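Local structure of uncharacterized protein (Bacteroides ovatus, 4IRT) at residues D33-S38 / R51-E56; S27-G32 / M78-E83; E333-R338 / W352-L357. The protein is of unknown function but has a BNR-repeat beta-propeller domain and is a putative neuraminidase. One frame throughout, in Å; residues are numbered along the deposited sequence. Where two conformers were deposited one is given.

Contact 1: D33-S38 / R51-E56; sequences DEQYIS and RKLDSE
Gln-35 and Arg-51 form an antiparallel hydrogen-bonded pair near the open end of the hairpin of strands 34-40 and 45-52, with Gln-35 N donating to Arg-51 O at 2.8 Å and Arg-51 N to Gln-35 O at 2.9 Å. Glu-34 and Lys-52 follow as the non-hydrogen-bonded pair. Leu-53 N, in the type I turn from Lys-52 to Ser-55, donates almost straight (173°) to Asp-33 O at 2.9 Å. On one face Gln-35 and Arg-51 run alongside each other in the same direction. Gln-35 OE1 sits in the guanidinium plane and accepts from Arg-51 NE (3.0 Å) and NH2 (2.9 Å), both from the same face of the amide; Gln-35 NE2 bonds to Asp-370 and His-381. Arg-51 NH1 donates to Ser-55 O, tying the guanidinium to the turn's last residue. On the other face, a bend at chi2 (-72°) places Lys-52 CD beside both acids. Its NZ meets Asp-33 OD1 on the syn side at 2.9 Å and Glu-34 OE2 from above the carboxylate plane at 3.1 Å. This ammonium probably offsets part of both carboxylate charges, with Lys-50 a weaker partner of Glu-34; a salt bridge to Glu-407 probably offsets the buried guanidinium.

Contact 2: S27-G32 / M78-E83; sequences SLVTHG and MMIDGE
Met-78, a selenomethionine, meets Ser-27 and Val-29 at the seam between two neighbouring sheets of a beta-propeller. Residues 28-31 and 78-80, from the first strands of their sheets, run nearly parallel (5°), their axes 7.1 Å apart, and side chains rather than hydrogen bonds join the two segments. Met-78 CG packs 3.9 Å from Val-29 CG1, while its SE approaches Ser-27 O at 3.7 Å. Met-79, also a selenomethionine, starts out away from the seam, but the bend at chi2 swings SE back to 4.0 Å from Val-29 CG2, the two side chains crossing at about a right angle. Ile-80 packs against both Val-29 and His-31: its CG1 touches Val-29 CG1 at 3.9 Å, and its CG2 covers one face of the His-31 ring in a CH-pi contact, 3.9 Å from the centroid and offset toward the rim. CG of His-31, anti to the backbone N (chi1 -176°), is thereby set against Ile-80 CG2. An alanine in place of His-31 would probably leave Ile-80 CG2 without its aromatic cover and a bridging water without its imidazole partner. Asp-81 begins an Asx turn, OD1 accepting from Glu-83 N, while OD2 bonds to His-87 of the adjacent strand. At Gly-82 that water closes the contact, donating to Gly-82 O at 3.1 Å and lying in the ring plane 2.7 Å from His-31 NE2.

Contact 3: E333-R338 / W352-L357; sequences EERGSR and WTITDL
Arg-335 NE donates to Asp-356 OD1 in a short, nearly straight salt bridge, 2.8 Å long with an N-H...O angle of 172°. The oxygen lies in the guanidinium plane, and it is met on its syn side. Arg-335 NH2 adds a weak second bond to Asp-356 OD2 at 3.2 Å. The two flat groups are turned 51° from each other, and the second bond is the more bent. Over one face of the same guanidinium sits Ile-354 CG2, 3.5 Å above the plane and over its centre, so that the cation rests on an apolar methyl while its edge faces the acid. A bend at chi3 (66°) brings NE of Arg-335 round to the carboxylate.

In the next shell, Ser-340 OG is bonded to Asp-356 OD1, and a water donates both to Asp-356 OD2 (2.7 Å) and to Arg-335 O (3.2 Å). Gly-336 N bonds to Glu-333 O at 3.0 Å, within the loop between strands 325-330 and 340-344. Through Arg-335 the loop reaches past strand 340-344 to strand 353-356, whose Thr-355 pairs through its backbone with Met-341. Phe-330 touches both Arg-335 and Ile-354. The antiparallel four-stranded sheet spanning residues 318-356 is probably one blade of the propeller, and the contact ties the loop between its second and third strands to its last strand.

At this surface site the aspartate's charge is probably balanced mainly by Arg-335, the arginine that bonds to it, while Ser-340 and the water would help to fix the tilt of its carboxylate.

Contacts 1 and 2 adjoin, their centres 11 Å apart, and share one sheet: strand 28-31 of contact 2 pairs with strand 34-40 of contact 1, through Tyr-36 N to Val-29 O for instance. Contact 1 joins strands within that sheet, whereas contact 2 joins it to the next one. Contact 3 lies on a separate sheet, about 14 Å from contact 1 and 12 Å from contact 2 between nearest atoms. Burial and chemistry go together: contact 2, the buried one, is mostly apolar; contact 1, partly buried, combines backbone pairing with charges on both faces; contact 3, at the surface, is dominated by an ion pair between side chains.

Contact 1: D33-S38 / R51-E56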
ATOM      1  N   ASP A  33      -9.301 -19.955  -4.247  1.00 13.44           N
ATOM      2  CA  ASP A  33      -9.948 -19.469  -5.460  1.00 14.34           C
ATOM      3  C   ASP A  33     -11.044 -18.426  -5.208  1.00 14.13           C
ATOM      4  O   ASP A  33     -11.883 -18.201  -6.071  1.00 14.12           O
ATOM      5  CB  ASP A  33     -10.448 -20.640  -6.328  1.00 15.53           C
ATOM      6  CG  ASP A  33     -11.703 -21.307  -5.792  1.00 16.77           C
ATOM      7  OD1 ASP A  33     -12.119 -21.074  -4.631  1.00 15.88           O
ATOM      8  OD2 ASP A  33     -12.304 -22.079  -6.577  1.00 17.77           O
ATOM      9  N   GLU A  34     -11.022 -17.790  -4.035  1.00 13.58           N
ATOM     10  CA  GLU A  34     -12.007 -16.751  -3.692  1.00 14.12           C
ATOM     11  C   GLU A  34     -11.296 -15.431  -3.564  1.00 13.36           C
ATOM     12  O   GLU A  34     -10.195 -15.372  -3.043  1.00 14.40           O
ATOM     13  CB  GLU A  34     -12.694 -17.083  -2.385  1.00 15.25           C
ATOM     14  CG  GLU A  34     -13.567 -18.303  -2.583  1.00 18.87           C
ATOM     15  CD  GLU A  34     -14.252 -18.829  -1.343  1.00 24.48           C
ATOM     16  OE1 GLU A  34     -13.842 -18.538  -0.206  1.00 20.35           O
ATOM     17  OE2 GLU A  34     -15.216 -19.587  -1.537  1.00 35.35           O
ATOM     18  N   GLN A  35     -11.928 -14.375  -4.036  1.00 12.98           N
ATOM     19  CA  GLN A  35     -11.366 -13.043  -3.894  1.00 11.74           C
ATOM     20  C   GLN A  35     -12.300 -12.192  -3.048  1.00 11.07           C
ATOM     21  O   GLN A  35     -13.526 -12.239  -3.224  1.00 12.31           O
ATOM     22  CB  GLN A  35     -11.204 -12.427  -5.276  1.00 11.24           C
ATOM     23  CG  GLN A  35     -10.580 -11.063  -5.308  1.00 11.78           C
ATOM     24  CD  GLN A  35     -10.445 -10.586  -6.727  1.00 10.23           C
ATOM     25  OE1 GLN A  35     -11.441 -10.345  -7.414  1.00 11.73           O
ATOM     26  NE2 GLN A  35      -9.229 -10.460  -7.184  1.00 11.05           N
ATOM     27  N   TYR A  36     -11.698 -11.432  -2.159  1.00 10.04           N
ATOM     28  CA  TYR A  36     -12.379 -10.610  -1.189  1.00 10.28           C
ATOM     29  C   TYR A  36     -12.071  -9.162  -1.461  1.00  9.87           C
ATOM     30  O   TYR A  36     -10.962  -8.824  -1.890  1.00  8.77           O
ATOM     31  CB  TYR A  36     -11.895 -10.939   0.226  1.00 10.80           C
ATOM     32  CG  TYR A  36     -12.252 -12.325   0.682  1.00 12.35           C
ATOM     33  CD1 TYR A  36     -11.457 -13.432   0.341  1.00 13.71           C
ATOM     34  CD2 TYR A  36     -13.385 -12.541   1.464  1.00 12.90           C
ATOM     35  CE1 TYR A  36     -11.809 -14.711   0.737  1.00 13.29           C
ATOM     36  CE2 TYR A  36     -13.718 -13.805   1.891  1.00 14.76           C
ATOM     37  CZ  TYR A  36     -12.931 -14.880   1.536  1.00 14.76           C
ATOM     38  OH  TYR A  36     -13.301 -16.138   1.958  1.00 15.47           O
ATOM     39  N   ILE A  37     -13.050  -8.304  -1.176  1.00  9.75           N
ATOM     40  CA  ILE A  37     -12.917  -6.881  -1.416  1.00  9.61           C
ATOM     41  C   ILE A  37     -13.568  -6.141  -0.260  1.00  9.87           C
ATOM     42  O   ILE A  37     -14.420  -6.700   0.456  1.00 11.03           O
ATOM     43  CB  ILE A  37     -13.578  -6.492  -2.771  1.00  9.86           C
ATOM     44  CG1 ILE A  37     -13.099  -5.113  -3.251  1.00  9.49           C
ATOM     45  CG2 ILE A  37     -15.098  -6.577  -2.688  1.00 10.56           C
ATOM     46  CD1 ILE A  37     -13.555  -4.818  -4.669  1.00  9.88           C
ATOM     47  N   SER A  38     -13.177  -4.891  -0.061  1.00  8.81           N
ATOM     48  CA  SER A  38     -13.787  -4.072   0.977  1.00  9.07           C
ATOM     49  C   SER A  38     -13.806  -2.632   0.502  1.00  8.47           C
ATOM     50  O   SER A  38     -12.892  -2.197  -0.191  1.00  7.10           O
ATOM     51  CB  SER A  38     -13.012  -4.177   2.324  1.00 10.05           C
ATOM     52  OG  SER A  38     -11.651  -3.799   2.210  1.00 10.00           O
ATOM     53  N   ARG A  51     -16.123 -13.233  -4.165  1.00 11.88           N
ATOM     54  CA  ARG A  51     -16.528 -14.012  -5.298  1.00 12.51           C
ATOM     55  C   ARG A  51     -15.575 -15.184  -5.494  1.00 12.28           C
ATOM     56  O   ARG A  51     -14.419 -15.181  -5.015  1.00 12.06           O
ATOM     57  CB  ARG A  51     -16.528 -13.170  -6.577  1.00 12.17           C
ATOM     58  CG  ARG A  51     -15.173 -12.588  -6.958  1.00 11.89           C
ATOM     59  CD  ARG A  51     -15.041 -12.299  -8.445  1.00 12.19           C
ATOM     60  NE  ARG A  51     -13.763 -11.640  -8.767  1.00 11.88           N
ATOM     61  CZ  ARG A  51     -13.280 -11.485 -10.004  1.00 13.10           C
ATOM     62  NH1 ARG A  51     -13.954 -11.950 -11.059  1.00 14.12           N
ATOM     63  NH2 ARG A  51     -12.141 -10.832 -10.210  1.00 11.87           N
ATOM     64  N   LYS A  52     -16.037 -16.163  -6.265  1.00 13.36           N
ATOM     65  CA  LYS A  52     -15.114 -17.094  -6.918  1.00 13.26           C
ATOM     66  C   LYS A  52     -14.415 -16.377  -8.050  1.00 13.24           C
ATOM     67  O   LYS A  52     -15.041 -15.612  -8.802  1.00 13.44           O
ATOM     68  CB  LYS A  52     -15.848 -18.317  -7.453  1.00 14.98           C
ATOM     69  CG  LYS A  52     -16.434 -19.152  -6.347  1.00 15.54           C
ATOM     70  CD  LYS A  52     -15.335 -19.878  -5.580  1.00 17.34           C
ATOM     71  CE  LYS A  52     -15.918 -20.901  -4.623  1.00 21.31           C
ATOM     72  NZ  LYS A  52     -14.873 -21.595  -3.822  1.00 23.85           N
ATOM     73  N   LEU A  53     -13.113 -16.602  -8.165  1.00 13.16           N
ATOM     74  CA  LEU A  53     -12.342 -15.991  -9.251  1.00 14.30           C
ATOM     75  C   LEU A  53     -12.832 -16.368 -10.666  1.00 15.26           C
ATOM     76  O   LEU A  53     -12.595 -15.629 -11.625  1.00 16.05           O
ATOM     77  CB  LEU A  53     -10.861 -16.301  -9.097  1.00 14.31           C
ATOM     78  CG  LEU A  53     -10.126 -15.472  -8.057  1.00 14.69           C
ATOM     79  CD1 LEU A  53      -8.807 -16.105  -7.673  1.00 15.24           C
ATOM     80  CD2 LEU A  53      -9.911 -14.058  -8.543  1.00 14.74           C
ATOM     81  N   ASP A  54     -13.525 -17.490 -10.794  1.00 15.77           N
ATOM     82  CA  ASP A  54     -14.052 -17.931 -12.087  1.00 19.23           C
ATOM     83  C   ASP A  54     -15.477 -17.432 -12.348  1.00 18.89           C
ATOM     84  O   ASP A  54     -16.129 -17.893 -13.273  1.00 20.18           O
ATOM     85  CB  ASP A  54     -13.982 -19.466 -12.202  1.00 20.71           C
ATOM     86  CG  ASP A  54     -14.967 -20.194 -11.293  1.00 26.26           C
ATOM     87  OD1 ASP A  54     -15.841 -19.563 -10.662  1.00 28.42           O
ATOM     88  OD2 ASP A  54     -14.893 -21.447 -11.232  1.00 35.14           O
ATOM     89  N   SER A  55     -15.974 -16.547 -11.482  1.00 15.41           N
ATOM     90  CA  SER A  55     -17.270 -15.933 -11.615  1.00 15.63           C
ATOM     91  C   SER A  55     -17.178 -14.380 -11.565  1.00 15.56           C
ATOM     92  O   SER A  55     -16.186 -13.810 -11.105  1.00 14.30           O
ATOM     93  CB  SER A  55     -18.159 -16.435 -10.454  1.00 16.86           C
ATOM     94  OG  SER A  55     -19.434 -15.832 -10.471  1.00 17.46           O
ATOM     95  N   GLU A  56     -18.208 -13.714 -12.065  1.00 15.92           N
ATOM     96  CA  GLU A  56     -18.353 -12.286 -11.880  1.00 16.69           C
ATOM     97  C   GLU A  56     -19.500 -11.955 -10.939  1.00 18.39           C
ATOM     98  O   GLU A  56     -19.870 -10.791 -10.799  1.00 18.17           O
ATOM     99  CB  GLU A  56     -18.507 -11.612 -13.241  1.00 19.25           C
ATOM    100  CG  GLU A  56     -17.309 -11.895 -14.124  1.00 20.37           C
ATOM    101  CD  GLU A  56     -17.167 -10.970 -15.308  1.00 24.96           C
ATOM    102  OE1 GLU A  56     -18.052 -10.121 -15.518  1.00 26.13           O
ATOM    103  OE2 GLU A  56     -16.141 -11.103 -16.031  1.00 24.27           O
TER
HETATM  104  O   HOH W   1     -12.851 -19.695  -8.856  1.00 24.26           O

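Contact 2: S27-G32 / M78-E83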
ATOM      1  N   SER A  27      -7.111  -3.653  -0.164  1.00  9.77           N
ATOM      2  CA  SER A  27      -8.493  -3.433  -0.562  1.00  8.87           C
ATOM      3  C   SER A  27      -9.087  -4.694  -1.178  1.00  8.98           C
ATOM      4  O   SER A  27     -10.293  -4.887  -1.154  1.00  9.43           O
ATOM      5  CB  SER A  27      -8.551  -2.297  -1.586  1.00  9.27           C
ATOM      6  OG  SER A  27      -7.768  -2.600  -2.731  1.00  9.31           O
ATOM      7  N   LEU A  28      -8.219  -5.529  -1.735  1.00  9.04           N
ATOM      8  CA  LEU A  28      -8.596  -6.690  -2.558  1.00  9.22           C
ATOM      9  C   LEU A  28      -7.576  -7.801  -2.290  1.00  9.92           C
ATOM     10  O   LEU A  28      -6.356  -7.561  -2.278  1.00  9.77           O
ATOM     11  CB  LEU A  28      -8.535  -6.267  -4.021  1.00  9.85           C
ATOM     12  CG  LEU A  28      -8.997  -7.155  -5.172  1.00  9.86           C
ATOM     13  CD1 LEU A  28     -10.499  -7.355  -5.100  1.00  9.92           C
ATOM     14  CD2 LEU A  28      -8.599  -6.497  -6.493  1.00 10.82           C
ATOM     15  N   VAL A  29      -8.073  -9.011  -2.044  1.00 10.29           N
ATOM     16  CA  VAL A  29      -7.198 -10.086  -1.656  1.00 10.40           C
ATOM     17  C   VAL A  29      -7.813 -11.434  -1.932  1.00 10.01           C
ATOM     18  O   VAL A  29      -8.973 -11.681  -1.592  1.00 10.31           O
ATOM     19  CB  VAL A  29      -6.755  -9.961  -0.190  1.00 11.58           C
ATOM     20  CG1 VAL A  29      -7.934 -10.043   0.763  1.00 12.48           C
ATOM     21  CG2 VAL A  29      -5.768 -11.066   0.145  1.00 12.54           C
ATOM     22  N   THR A  30      -7.021 -12.288  -2.564  1.00 10.37           N
ATOM     23  CA  THR A  30      -7.403 -13.676  -2.867  1.00 10.77           C
ATOM     24  C   THR A  30      -6.942 -14.653  -1.778  1.00 11.40           C
ATOM     25  O   THR A  30      -5.814 -14.599  -1.319  1.00 12.58           O
ATOM     26  CB  THR A  30      -6.815 -14.112  -4.236  1.00 10.99           C
ATOM     27  OG1 THR A  30      -7.525 -13.425  -5.293  1.00 11.98           O
ATOM     28  CG2 THR A  30      -6.939 -15.632  -4.462  1.00 11.20           C
ATOM     29  N   HIS A  31      -7.818 -15.588  -1.421  1.00 11.73           N
ATOM     30  CA  HIS A  31      -7.432 -16.735  -0.596  1.00 12.23           C
ATOM     31  C   HIS A  31      -7.987 -17.948  -1.330  1.00 12.63           C
ATOM     32  O   HIS A  31      -9.192 -18.045  -1.560  1.00 13.05           O
ATOM     33  CB  HIS A  31      -8.010 -16.588   0.806  1.00 11.95           C
ATOM     34  CG  HIS A  31      -7.589 -17.658   1.753  1.00 12.70           C
ATOM     35  ND1 HIS A  31      -6.347 -17.690   2.346  1.00 13.01           N
ATOM     36  CD2 HIS A  31      -8.255 -18.750   2.209  1.00 13.31           C
ATOM     37  CE1 HIS A  31      -6.255 -18.756   3.111  1.00 13.07           C
ATOM     38  NE2 HIS A  31      -7.402 -19.407   3.056  1.00 14.43           N
ATOM     39  N   GLY A  32      -7.099 -18.819  -1.780  1.00 13.18           N
ATOM     40  CA  GLY A  32      -7.534 -19.984  -2.571  1.00 13.48           C
ATOM     41  C   GLY A  32      -8.098 -19.514  -3.913  1.00 12.81           C
ATOM     42  O   GLY A  32      -7.437 -18.763  -4.646  1.00 13.14           O
HETATM   43  N   MSE A  78      -7.678  -4.833   4.736  1.00  9.05           N
HETATM   44  CA  MSE A  78      -8.086  -6.205   5.036  1.00  9.88           C
HETATM   45  C   MSE A  78      -7.034  -7.220   4.646  1.00 10.25           C
HETATM   46  O   MSE A  78      -6.087  -6.928   3.878  1.00  9.54           O
HETATM   47  CB  MSE A  78      -9.401  -6.515   4.327  1.00  9.68           C
HETATM   48  CG  MSE A  78      -9.198  -7.007   2.916  1.00  9.58           C
HETATM   49 SE   MSE A  78     -10.775  -7.077   1.759  0.75  9.81          SE
HETATM   50  CE  MSE A  78     -11.904  -8.153   2.855  1.00 10.15           C
HETATM   51  N   MSE A  79      -7.192  -8.438   5.174  1.00 10.53           N
HETATM   52  CA  MSE A  79      -6.306  -9.563   4.868  1.00 10.71           C
HETATM   53  C   MSE A  79      -6.955 -10.836   5.334  1.00 10.81           C
HETATM   54  O   MSE A  79      -7.802 -10.808   6.216  1.00 12.32           O
HETATM   55  CB  MSE A  79      -4.966  -9.384   5.595  1.00 11.01           C
HETATM   56  CG  MSE A  79      -3.894 -10.437   5.325  1.00 12.39           C
HETATM   57 SE   MSE A  79      -3.479 -10.710   3.436  0.75 11.41          SE
HETATM   58  CE  MSE A  79      -3.143  -8.892   2.883  1.00 13.31           C
ATOM     59  N   ILE A  80      -6.564 -11.965   4.746  1.00 11.08           N
ATOM     60  CA  ILE A  80      -7.091 -13.274   5.122  1.00 11.71           C
ATOM     61  C   ILE A  80      -5.953 -14.066   5.752  1.00 12.07           C
ATOM     62  O   ILE A  80      -4.831 -14.089   5.224  1.00 12.16           O
ATOM     63  CB  ILE A  80      -7.613 -14.071   3.918  1.00 12.67           C
ATOM     64  CG1 ILE A  80      -8.461 -13.200   2.963  1.00 13.32           C
ATOM     65  CG2 ILE A  80      -8.397 -15.307   4.400  1.00 13.41           C
ATOM     66  CD1 ILE A  80      -9.793 -12.760   3.488  1.00 14.24           C
ATOM     67  N   ASP A  81      -6.223 -14.688   6.889  1.00 12.74           N
ATOM     68  CA  ASP A  81      -5.218 -15.516   7.563  1.00 12.14           C
ATOM     69  C   ASP A  81      -5.262 -16.950   7.021  1.00 13.54           C
ATOM     70  O   ASP A  81      -6.086 -17.271   6.158  1.00 13.90           O
ATOM     71  CB  ASP A  81      -5.331 -15.426   9.106  1.00 12.55           C
ATOM     72  CG  ASP A  81      -6.592 -16.102   9.680  1.00 13.46           C
ATOM     73  OD1 ASP A  81      -7.186 -16.970   9.017  1.00 13.45           O
ATOM     74  OD2 ASP A  81      -6.978 -15.746  10.831  1.00 13.76           O
ATOM     75  N   GLY A  82      -4.416 -17.817   7.559  1.00 14.35           N
ATOM     76  CA  GLY A  82      -4.262 -19.172   7.036  1.00 14.91           C
ATOM     77  C   GLY A  82      -5.479 -20.062   7.197  1.00 16.60           C
ATOM     78  O   GLY A  82      -5.553 -21.103   6.560  1.00 18.79           O
ATOM     79  N   GLU A  83      -6.385 -19.706   8.107  1.00 15.87           N
ATOM     80  CA  GLU A  83      -7.599 -20.471   8.358  1.00 16.29           C
ATOM     81  C   GLU A  83      -8.760 -19.849   7.625  1.00 15.78           C
ATOM     82  O   GLU A  83      -9.862 -20.373   7.659  1.00 16.93           O
ATOM     83  CB  GLU A  83      -7.894 -20.544   9.858  1.00 17.96           C
ATOM     84  CG  GLU A  83      -7.072 -21.599  10.588  1.00 20.34           C
ATOM     85  CD  GLU A  83      -7.106 -21.463  12.100  1.00 25.02           C
ATOM     86  OE1 GLU A  83      -7.700 -20.505  12.651  1.00 26.73           O
ATOM     87  OE2 GLU A  83      -6.484 -22.313  12.751  1.00 31.97           O
TER
HETATM   88  O   HOH W   2      -7.948 -21.502   4.696  1.00 24.92           O

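Contact 3: E333-R338 / W352-L357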
ATOM      1  N   GLU A 333      -2.847  13.097 -14.843  1.00 14.01           N
ATOM      2  CA  GLU A 333      -3.618  14.134 -15.554  1.00 18.07           C
ATOM      3  C   GLU A 333      -3.191  14.317 -17.012  1.00 18.33           C
ATOM      4  O   GLU A 333      -4.032  14.606 -17.883  1.00 17.06           O
ATOM      5  CB  GLU A 333      -3.512  15.489 -14.864  1.00 24.05           C
ATOM      6  CG  GLU A 333      -4.466  15.647 -13.695  1.00 32.67           C
ATOM      7  CD  GLU A 333      -4.600  17.095 -13.215  1.00 44.06           C
ATOM      8  OE1 GLU A 333      -4.115  18.028 -13.905  1.00 39.08           O
ATOM      9  OE2 GLU A 333      -5.185  17.281 -12.128  1.00 42.92           O
ATOM     10  N   GLU A 334      -1.907  14.131 -17.288  1.00 18.24           N
ATOM     11  CA  GLU A 334      -1.409  14.188 -18.672  1.00 20.25           C
ATOM     12  C   GLU A 334      -2.035  13.154 -19.586  1.00 19.43           C
ATOM     13  O   GLU A 334      -1.969  13.310 -20.801  1.00 18.85           O
ATOM     14  CB  GLU A 334       0.118  13.955 -18.745  1.00 24.37           C
ATOM     15  CG  GLU A 334       0.932  15.164 -18.361  1.00 27.48           C
ATOM     16  CD  GLU A 334       2.393  15.083 -18.799  1.00 26.52           C
ATOM     17  OE1 GLU A 334       2.846  14.071 -19.366  1.00 28.63           O
ATOM     18  OE2 GLU A 334       3.093  16.056 -18.568  1.00 26.37           O
ATOM     19  N   ARG A 335      -2.515  12.045 -19.013  1.00 16.86           N
ATOM     20  CA  ARG A 335      -3.181  10.995 -19.773  1.00 16.18           C
ATOM     21  C   ARG A 335      -4.681  10.970 -19.495  1.00 16.27           C
ATOM     22  O   ARG A 335      -5.322   9.941 -19.637  1.00 17.20           O
ATOM     23  CB  ARG A 335      -2.567   9.640 -19.435  1.00 15.28           C
ATOM     24  CG  ARG A 335      -1.066   9.579 -19.740  1.00 15.38           C
ATOM     25  CD  ARG A 335      -0.504   8.146 -19.694  1.00 15.81           C
ATOM     26  NE  ARG A 335      -1.054   7.312 -20.747  1.00 16.33           N
ATOM     27  CZ  ARG A 335      -0.557   7.184 -21.968  1.00 20.34           C
ATOM     28  NH1 ARG A 335       0.532   7.855 -22.338  1.00 21.98           N
ATOM     29  NH2 ARG A 335      -1.163   6.404 -22.841  1.00 21.63           N
ATOM     30  N   GLY A 336      -5.240  12.080 -19.048  1.00 14.17           N
ATOM     31  CA  GLY A 336      -6.674  12.120 -18.762  1.00 14.21           C
ATOM     32  C   GLY A 336      -7.105  11.413 -17.488  1.00 12.36           C
ATOM     33  O   GLY A 336      -8.278  11.085 -17.332  1.00 11.83           O
ATOM     34  N   SER A 337      -6.156  11.191 -16.569  1.00 11.16           N
ATOM     35  CA  SER A 337      -6.438  10.529 -15.284  1.00 10.79           C
ATOM     36  C   SER A 337      -7.077   9.159 -15.459  1.00 11.05           C
ATOM     37  O   SER A 337      -7.891   8.713 -14.641  1.00 10.91           O
ATOM     38  CB  SER A 337      -7.242  11.455 -14.350  1.00 11.51           C
ATOM     39  OG  SER A 337      -6.624  12.737 -14.297  1.00 11.41           O
ATOM     40  N   ARG A 338      -6.677   8.460 -16.524  1.00 11.87           N
ATOM     41  CA  ARG A 338      -7.072   7.071 -16.709  0.50 12.27           C
ATOM     42  C   ARG A 338      -6.230   6.184 -15.787  1.00 11.58           C
ATOM     43  O   ARG A 338      -5.261   6.647 -15.175  1.00 10.83           O
ATOM     44  CB  ARG A 338      -6.903   6.696 -18.186  0.50 14.14           C
ATOM     45  CG  ARG A 338      -7.858   7.501 -19.079  0.50 16.55           C
ATOM     46  CD  ARG A 338      -7.570   7.339 -20.560  0.50 20.47           C
ATOM     47  NE  ARG A 338      -8.569   8.022 -21.382  0.50 23.08           N
ATOM     48  CZ  ARG A 338      -8.417   9.246 -21.883  0.50 25.02           C
ATOM     49  NH1 ARG A 338      -7.311   9.945 -21.650  0.50 22.79           N
ATOM     50  NH2 ARG A 338      -9.381   9.774 -22.614  0.50 26.80           N
ATOM     51  N   TRP A 352      10.258   1.861 -21.384  1.00 15.27           N
ATOM     52  CA  TRP A 352       8.998   1.617 -20.696  1.00 14.41           C
ATOM     53  C   TRP A 352       7.872   1.951 -21.659  1.00 17.27           C
ATOM     54  O   TRP A 352       7.789   3.090 -22.108  1.00 20.82           O
ATOM     55  CB  TRP A 352       8.944   2.517 -19.461  1.00 13.74           C
ATOM     56  CG  TRP A 352       9.967   2.134 -18.437  1.00 12.42           C
ATOM     57  CD1 TRP A 352      11.259   2.546 -18.384  1.00 12.73           C
ATOM     58  CD2 TRP A 352       9.776   1.254 -17.313  1.00 12.23           C
ATOM     59  NE1 TRP A 352      11.898   1.951 -17.321  1.00 13.38           N
ATOM     60  CE2 TRP A 352      11.002   1.180 -16.631  1.00 12.26           C
ATOM     61  CE3 TRP A 352       8.690   0.519 -16.832  1.00 11.87           C
ATOM     62  CZ2 TRP A 352      11.184   0.388 -15.498  1.00 12.18           C
ATOM     63  CZ3 TRP A 352       8.857  -0.249 -15.707  1.00 11.84           C
ATOM     64  CH2 TRP A 352      10.100  -0.311 -15.041  1.00 12.47           C
ATOM     65  N   THR A 353       7.032   0.973 -22.010  1.00 15.97           N
ATOM     66  CA  THR A 353       5.896   1.205 -22.894  0.50 15.59           C
ATOM     67  C   THR A 353       4.646   1.512 -22.056  1.00 16.44           C
ATOM     68  O   THR A 353       4.375   0.825 -21.058  1.00 14.72           O
ATOM     69  CB  THR A 353       5.654   0.009 -23.817  0.50 15.53           C
ATOM     70  OG1 THR A 353       5.242  -1.114 -23.046  0.50 15.24           O
ATOM     71  CG2 THR A 353       6.918  -0.337 -24.596  0.50 15.14           C
ATOM     72  N   ILE A 354       3.918   2.553 -22.446  1.00 15.80           N
ATOM     73  CA  ILE A 354       2.786   3.033 -21.664  1.00 16.54           C
ATOM     74  C   ILE A 354       1.518   2.694 -22.381  1.00 17.44           C
ATOM     75  O   ILE A 354       1.406   2.910 -23.577  1.00 16.72           O
ATOM     76  CB  ILE A 354       2.785   4.560 -21.490  1.00 18.85           C
ATOM     77  CG1 ILE A 354       4.178   5.071 -21.189  1.00 20.41           C
ATOM     78  CG2 ILE A 354       1.790   4.976 -20.409  1.00 18.53           C
ATOM     79  CD1 ILE A 354       4.755   4.477 -19.943  1.00 20.79           C
ATOM     80  N   THR A 355       0.554   2.200 -21.618  1.00 16.31           N
ATOM     81  CA  THR A 355      -0.781   1.964 -22.127  1.00 15.98           C
ATOM     82  C   THR A 355      -1.794   2.449 -21.079  1.00 15.28           C
ATOM     83  O   THR A 355      -1.456   2.625 -19.906  1.00 14.45           O
ATOM     84  CB  THR A 355      -1.035   0.481 -22.422  1.00 17.40           C
ATOM     85  OG1 THR A 355      -0.782  -0.314 -21.253  1.00 17.24           O
ATOM     86  CG2 THR A 355      -0.175  -0.033 -23.596  1.00 17.82           C
ATOM     87  N   ASP A 356      -3.023   2.670 -21.524  1.00 13.72           N
ATOM     88  CA  ASP A 356      -4.103   3.002 -20.615  1.00 14.67           C
ATOM     89  C   ASP A 356      -4.958   1.767 -20.431  1.00 14.55           C
ATOM     90  O   ASP A 356      -5.313   1.114 -21.413  1.00 15.80           O
ATOM     91  CB  ASP A 356      -4.938   4.159 -21.193  1.00 14.66           C
ATOM     92  CG  ASP A 356      -4.154   5.461 -21.279  1.00 15.26           C
ATOM     93  OD1 ASP A 356      -3.332   5.756 -20.369  1.00 14.30           O
ATOM     94  OD2 ASP A 356      -4.320   6.196 -22.286  1.00 16.65           O
ATOM     95  N   LEU A 357      -5.295   1.465 -19.191  1.00 12.75           N
ATOM     96  CA  LEU A 357      -6.101   0.292 -18.866  1.00 12.72           C
ATOM     97  C   LEU A 357      -7.603   0.621 -18.804  1.00 14.26           C
ATOM     98  O   LEU A 357      -8.414  -0.289 -18.901  1.00 14.63           O
ATOM     99  CB  LEU A 357      -5.644  -0.342 -17.558  1.00 12.25           C
ATOM    100  CG  LEU A 357      -4.164  -0.661 -17.425  1.00 12.98           C
ATOM    101  CD1 LEU A 357      -3.869  -1.382 -16.131  1.00 14.02           C
ATOM    102  CD2 LEU A 357      -3.674  -1.482 -18.594  1.00 14.90           C
TER
HETATM  103  O   HOH W   3      -4.403   8.876 -22.473  1.00 20.11           O